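Local atomic coordinates of long form D7clu1 salivary protein (Culex quinquefasciatus, PDB entry 6V4C), a protein that binds and sequesters adenine, adenosine and adenine nucleotides, ADP and ATP most tightly, and inhibits platelet aggregation and hemostasis during mosquito blood feeding. Residues Q72-K77 with V82-G87; V255-E260 with S284-L289. All coordinates share one frame; numbering follows the deposited sequence.

Contact 1 of 2, residues Q72-K77 with V82-G87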
loop_
_atom_site.group_PDB
_atom_site.type_symbol
_atom_site.label_atom_id
_atom_site.label_comp_id
_atom_site.label_asym_id
_atom_site.label_seq_id
_atom_site.Cartn_x
_atom_site.Cartn_y
_atom_site.Cartn_z
ATOM N N GLN A 72 11.562 7.281 12.517
ATOM C CA GLN A 72 11.062 5.937 12.252
ATOM C C GLN A 72 11.624 4.936 13.251
ATOM O O GLN A 72 10.903 4.046 13.723
ATOM C CB GLN A 72 11.404 5.517 10.823
ATOM C CG GLN A 72 10.935 4.115 10.457
ATOM C CD GLN A 72 9.425 4.003 10.357
ATOM O OE1 GLN A 72 8.735 4.980 10.065
ATOM N NE2 GLN A 72 8.903 2.806 10.599
ATOM N N TYR A 73 12.910 5.064 13.590
ATOM C CA TYR A 73 13.496 4.171 14.585
ATOM C C TYR A 73 12.846 4.372 15.948
ATOM O O TYR A 73 12.506 3.403 16.636
ATOM C CB TYR A 73 15.009 4.385 14.683
ATOM C CG TYR A 73 15.595 3.704 15.898
ATOM C CD1 TYR A 73 15.861 2.343 15.890
ATOM C CD2 TYR A 73 15.847 4.413 17.067
ATOM C CE1 TYR A 73 16.375 1.709 17.003
ATOM C CE2 TYR A 73 16.359 3.786 18.187
ATOM C CZ TYR A 73 16.621 2.432 18.146
ATOM O OH TYR A 73 17.132 1.796 19.252
ATOM N N GLU A 74 12.673 5.632 16.356
ATOM C CA GLU A 74 12.126 5.917 17.678
ATOM C C GLU A 74 10.693 5.428 17.817
ATOM O O GLU A 74 10.268 5.061 18.919
ATOM C CB GLU A 74 12.198 7.416 17.964
ATOM C CG GLU A 74 13.608 7.935 18.166
ATOM C CD GLU A 74 14.253 7.401 19.429
ATOM O OE1 GLU A 74 13.569 7.341 20.472
ATOM O OE2 GLU A 74 15.445 7.039 19.376
ATOM N N ALA A 75 9.938 5.411 16.718
ATOM C CA ALA A 75 8.524 5.066 16.799
ATOM C C ALA A 75 8.305 3.602 17.162
ATOM O O ALA A 75 7.251 3.253 17.706
ATOM C CB ALA A 75 7.829 5.404 15.483
ATOM N N TYR A 76 9.275 2.734 16.874
ATOM C CA TYR A 76 9.117 1.300 17.091
ATOM C C TYR A 76 10.360 0.682 17.720
ATOM O O TYR A 76 10.705 -0.464 17.426
ATOM C CB TYR A 76 8.753 0.578 15.793
ATOM C CG TYR A 76 7.492 1.102 15.150
ATOM C CD1 TYR A 76 6.253 0.571 15.477
ATOM C CD2 TYR A 76 7.539 2.134 14.222
ATOM C CE1 TYR A 76 5.093 1.052 14.897
ATOM C CE2 TYR A 76 6.388 2.625 13.638
ATOM C CZ TYR A 76 5.166 2.081 13.979
ATOM O OH TYR A 76 4.016 2.563 13.399
ATOM N N LYS A 77 11.042 1.429 18.590
ATOM C CA LYS A 77 12.260 0.910 19.204
ATOM C C LYS A 77 11.970 -0.266 20.126
ATOM O O LYS A 77 12.815 -1.152 20.285
ATOM C CB LYS A 77 13.005 2.018 19.953
ATOM C CG LYS A 77 12.411 2.382 21.307
ATOM N N VAL A 82 16.669 -3.155 17.430
ATOM C CA VAL A 82 17.902 -2.461 17.078
ATOM C C VAL A 82 18.299 -1.573 18.251
ATOM O O VAL A 82 17.458 -0.853 18.801
ATOM C CB VAL A 82 17.733 -1.629 15.792
ATOM C CG1 VAL A 82 19.030 -0.914 15.441
ATOM C CG2 VAL A 82 17.276 -2.511 14.643
ATOM N N ASP A 83 19.576 -1.623 18.624
ATOM C CA ASP A 83 20.071 -0.818 19.731
ATOM C C ASP A 83 20.085 0.661 19.365
ATOM O O ASP A 83 20.264 1.039 18.204
ATOM C CB ASP A 83 21.481 -1.259 20.127
ATOM C CG ASP A 83 22.173 -2.054 19.035
ATOM O OD1 ASP A 83 21.640 -3.115 18.644
ATOM O OD2 ASP A 83 23.247 -1.617 18.568
ATOM N N GLN A 84 19.894 1.503 20.387
ATOM C CA GLN A 84 19.918 2.951 20.187
ATOM C C GLN A 84 21.206 3.410 19.520
ATOM O O GLN A 84 21.192 4.375 18.745
ATOM C CB GLN A 84 19.726 3.669 21.525
ATOM C CG GLN A 84 19.601 5.183 21.420
ATOM C CD GLN A 84 18.162 5.667 21.376
ATOM O OE1 GLN A 84 17.293 5.132 22.061
ATOM N NE2 GLN A 84 17.904 6.689 20.566
ATOM N N THR A 85 22.320 2.726 19.793
ATOM C CA THR A 85 23.582 3.064 19.145
ATOM C C THR A 85 23.495 2.850 17.637
ATOM O O THR A 85 23.799 3.750 16.849
ATOM C CB THR A 85 24.719 2.237 19.753
ATOM O OG1 THR A 85 24.935 2.645 21.112
ATOM C CG2 THR A 85 26.005 2.430 18.959
ATOM N N LYS A 86 23.077 1.650 17.222
ATOM C CA LYS A 86 22.974 1.352 15.796
ATOM C C LYS A 86 21.891 2.187 15.124
ATOM O O LYS A 86 22.032 2.550 13.948
ATOM C CB LYS A 86 22.702 -0.141 15.591
ATOM C CG LYS A 86 22.788 -0.614 14.144
ATOM C CD LYS A 86 24.157 -1.183 13.815
ATOM N N GLY A 87 20.814 2.504 15.846
ATOM C CA GLY A 87 19.742 3.314 15.299
ATOM C C GLY A 87 20.208 4.685 14.853
ATOM O O GLY A 87 20.086 5.037 13.673
#

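Contact 2 of 2, residues V255-E260 with S284-L289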
loop_
_atom_site.group_PDB
_atom_site.type_symbol
_atom_site.label_atom_id
_atom_site.label_comp_id
_atom_site.label_asym_id
_atom_site.label_seq_id
_atom_site.Cartn_x
_atom_site.Cartn_y
_atom_site.Cartn_z
ATOM N N VAL A 255 -13.222 -3.766 -10.506
ATOM C CA VAL A 255 -12.025 -3.130 -9.962
ATOM C C VAL A 255 -11.878 -3.452 -8.482
ATOM O O VAL A 255 -10.807 -3.863 -8.019
ATOM C CB VAL A 255 -12.066 -1.610 -10.204
ATOM C CG1 VAL A 255 -10.963 -0.920 -9.413
ATOM C CG2 VAL A 255 -11.936 -1.303 -11.682
ATOM N N LEU A 256 -12.955 -3.267 -7.715
ATOM C CA LEU A 256 -12.882 -3.429 -6.267
ATOM C C LEU A 256 -12.601 -4.874 -5.872
ATOM O O LEU A 256 -11.832 -5.122 -4.938
ATOM C CB LEU A 256 -14.173 -2.936 -5.620
ATOM C CG LEU A 256 -13.978 -1.838 -4.580
ATOM C CD1 LEU A 256 -13.345 -0.613 -5.215
ATOM C CD2 LEU A 256 -15.297 -1.491 -3.925
ATOM N N ASP A 257 -13.226 -5.839 -6.556
ATOM C CA ASP A 257 -12.982 -7.243 -6.232
ATOM C C ASP A 257 -11.504 -7.587 -6.356
ATOM O O ASP A 257 -10.950 -8.291 -5.507
ATOM C CB ASP A 257 -13.808 -8.158 -7.137
ATOM C CG ASP A 257 -15.283 -8.153 -6.792
ATOM O OD1 ASP A 257 -15.634 -7.825 -5.639
ATOM O OD2 ASP A 257 -16.094 -8.485 -7.680
ATOM N N TYR A 258 -10.848 -7.095 -7.408
ATOM C CA TYR A 258 -9.436 -7.410 -7.598
ATOM C C TYR A 258 -8.566 -6.680 -6.584
ATOM O O TYR A 258 -7.602 -7.253 -6.062
ATOM C CB TYR A 258 -9.020 -7.085 -9.029
ATOM C CG TYR A 258 -7.697 -7.679 -9.439
ATOM C CD1 TYR A 258 -7.348 -8.975 -9.073
ATOM C CD2 TYR A 258 -6.803 -6.953 -10.212
ATOM C CE1 TYR A 258 -6.139 -9.521 -9.455
ATOM C CE2 TYR A 258 -5.594 -7.491 -10.602
ATOM C CZ TYR A 258 -5.265 -8.774 -10.222
ATOM O OH TYR A 258 -4.059 -9.305 -10.613
ATOM N N ILE A 259 -8.892 -5.419 -6.280
ATOM C CA ILE A 259 -8.232 -4.729 -5.174
ATOM C C ILE A 259 -8.346 -5.544 -3.892
ATOM O O ILE A 259 -7.361 -5.741 -3.170
ATOM C CB ILE A 259 -8.803 -3.309 -4.994
ATOM C CG1 ILE A 259 -8.368 -2.398 -6.144
ATOM C CG2 ILE A 259 -8.372 -2.735 -3.652
ATOM C CD1 ILE A 259 -9.072 -1.046 -6.163
ATOM N N GLU A 260 -9.552 -6.035 -3.595
ATOM C CA GLU A 260 -9.762 -6.792 -2.363
ATOM C C GLU A 260 -8.874 -8.026 -2.310
ATOM O O GLU A 260 -8.218 -8.289 -1.294
ATOM C CB GLU A 260 -11.230 -7.192 -2.226
ATOM C CG GLU A 260 -11.480 -8.021 -0.984
ATOM C CD GLU A 260 -12.933 -8.082 -0.577
ATOM O OE1 GLU A 260 -13.813 -7.853 -1.434
ATOM O OE2 GLU A 260 -13.192 -8.359 0.612
ATOM N N SER A 284 -14.673 -17.510 -7.953
ATOM C CA SER A 284 -14.620 -18.304 -6.730
ATOM C C SER A 284 -13.960 -17.537 -5.591
ATOM O O SER A 284 -14.235 -17.814 -4.417
ATOM C CB SER A 284 -13.947 -19.658 -6.980
ATOM O OG SER A 284 -12.675 -19.503 -7.594
ATOM N N LYS A 285 -13.095 -16.572 -5.909
ATOM C CA LYS A 285 -12.510 -15.749 -4.855
ATOM C C LYS A 285 -13.543 -14.809 -4.245
ATOM O O LYS A 285 -13.583 -14.631 -3.021
ATOM C CB LYS A 285 -11.308 -14.977 -5.392
ATOM C CG LYS A 285 -10.125 -15.870 -5.693
ATOM C CD LYS A 285 -8.868 -15.070 -5.964
ATOM C CE LYS A 285 -7.645 -15.975 -5.940
ATOM N NZ LYS A 285 -7.481 -16.662 -4.623
ATOM N N VAL A 286 -14.382 -14.196 -5.081
ATOM C CA VAL A 286 -15.456 -13.347 -4.570
ATOM C C VAL A 286 -16.446 -14.176 -3.757
ATOM O O VAL A 286 -16.943 -13.731 -2.716
ATOM C CB VAL A 286 -16.137 -12.587 -5.727
ATOM C CG1 VAL A 286 -17.361 -11.830 -5.235
ATOM C CG2 VAL A 286 -15.155 -11.636 -6.384
ATOM N N LYS A 287 -16.732 -15.402 -4.209
ATOM C CA LYS A 287 -17.619 -16.277 -3.446
ATOM C C LYS A 287 -17.038 -16.606 -2.076
ATOM O O LYS A 287 -17.762 -16.604 -1.074
ATOM C CB LYS A 287 -17.909 -17.560 -4.229
ATOM C CG LYS A 287 -19.080 -17.452 -5.201
ATOM N N ALA A 288 -15.735 -16.898 -2.012
ATOM C CA ALA A 288 -15.122 -17.234 -0.730
ATOM C C ALA A 288 -15.145 -16.042 0.220
ATOM O O ALA A 288 -15.311 -16.208 1.434
ATOM C CB ALA A 288 -13.694 -17.738 -0.943
ATOM N N LEU A 289 -14.989 -14.828 -0.319
ATOM C CA LEU A 289 -15.043 -13.630 0.516
ATOM C C LEU A 289 -16.461 -13.357 1.006
ATOM O O LEU A 289 -16.652 -12.874 2.130
ATOM C CB LEU A 289 -14.484 -12.430 -0.248
ATOM C CG LEU A 289 -12.968 -12.414 -0.451
ATOM C CD1 LEU A 289 -12.581 -11.520 -1.617
ATOM C CD2 LEU A 289 -12.275 -11.956 0.826
#

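Contact 1 of 2, residues Q72-K77 with V82-G87
The ring of Tyr73 lies against Gly87, whose CA stands 4.0 Å from the ring centroid and only 10° off the ring normal, a CH-pi contact over the face. Within an all-helical PBP/GOBP domain it joins helix 66-75 to helix 84-94, with the short helix 77-80 between them. The CA atoms of Tyr73 and Gly87, 6.3 Å apart, are the nearest pair. Lys77 CB covers the other face toward the rim, so the ring lies between Lys77, just past the end of its own helix, and Gly87 of helix 84-94. With CG anti to the backbone N (chi1 168°), the ring reaches across to the turn before that helix, where Tyr73 OH donates to Val82 O at 2.7 Å, from above the carbonyl plane. Tyr73 CE1 also meets Val82 CB at 3.8 Å. Asp83 is the N-cap residue, and Gly87 N bonds back to Asp83 O at 2.8 Å in the first turn. The amide of Gln84 stands nearly perpendicular to the Tyr73 ring; its NE2 is also weakly bonded to Asp88 OD2. Gln84 NE2 donates to Glu74 OE2 at 2.8 Å, nearly along the carboxylate C-O axis, with a bent N-H...O angle of 142°.

Contact 2 of 2, residues V255-E260 with S284-L289
Helical throughout, segments 255-260 and 284-289 come closest at Asp257 and Val286, whose CA atoms are 6.8 Å apart; one turn later Glu260 CA and Leu289 CA are 9.1 Å apart. Contacts at matching steps of three residues, Asp257 with Val286 and Glu260 with Leu289, show that the faces pair in the same chain order. Both pairs set a carboxylate-bearing chain against methyl groups. Val286 places CG2 beside its backbone N, and this branch touches Asp257 CG and Asp257 OD2, each at 3.5 Å, the two side chains lying roughly at right angles. Asp257 OD2 has a polar partner in a bound glycerol, probably from the crystallisation liquor. In the second pair the side chains approach from opposite directions. Glu260, its CG anti to the backbone N (chi1 178°) and its chain extended beyond, reaches the branched end of Leu289: Leu289 CD1 is 3.6 Å from Glu260 CD, while Leu289 CD2 is 3.7 Å from Glu260 OE2. The buried carboxylate is held at both oxygens, OE1 by a salt bridge to Arg170 NH1 and OE2 by a hydrogen bond to Ser149 OG, probably stabilising its charged form. Among the neighbouring helices, Arg170 of helix 164-172 touches both Val286 and Leu289, while Phe151 of helix 150-158 packs on Glu260, so the seam between helices 249-263 and 279-292 is bordered by two further helices.

Contact 1 and contact 2 follow one another in the chain and lie on opposite sides of its centre, 39 Å apart between centres and about 22 Å between nearest atoms, so neither touches the other. Contact 1 belongs to the N-terminal PBP/GOBP domain and is remote from the nucleotide. Contact 2 is nearer to it: the side chain of Glu260 is about 9 Å from that of Lys144 and about 10 Å from that of Tyr266, both ADP-binding. Within the same helix Glu260 O accepts a hydrogen bond from Ser263 OG, and Ser263 lines the ADP pocket. This is consistent with a place behind the pocket wall rather than in it.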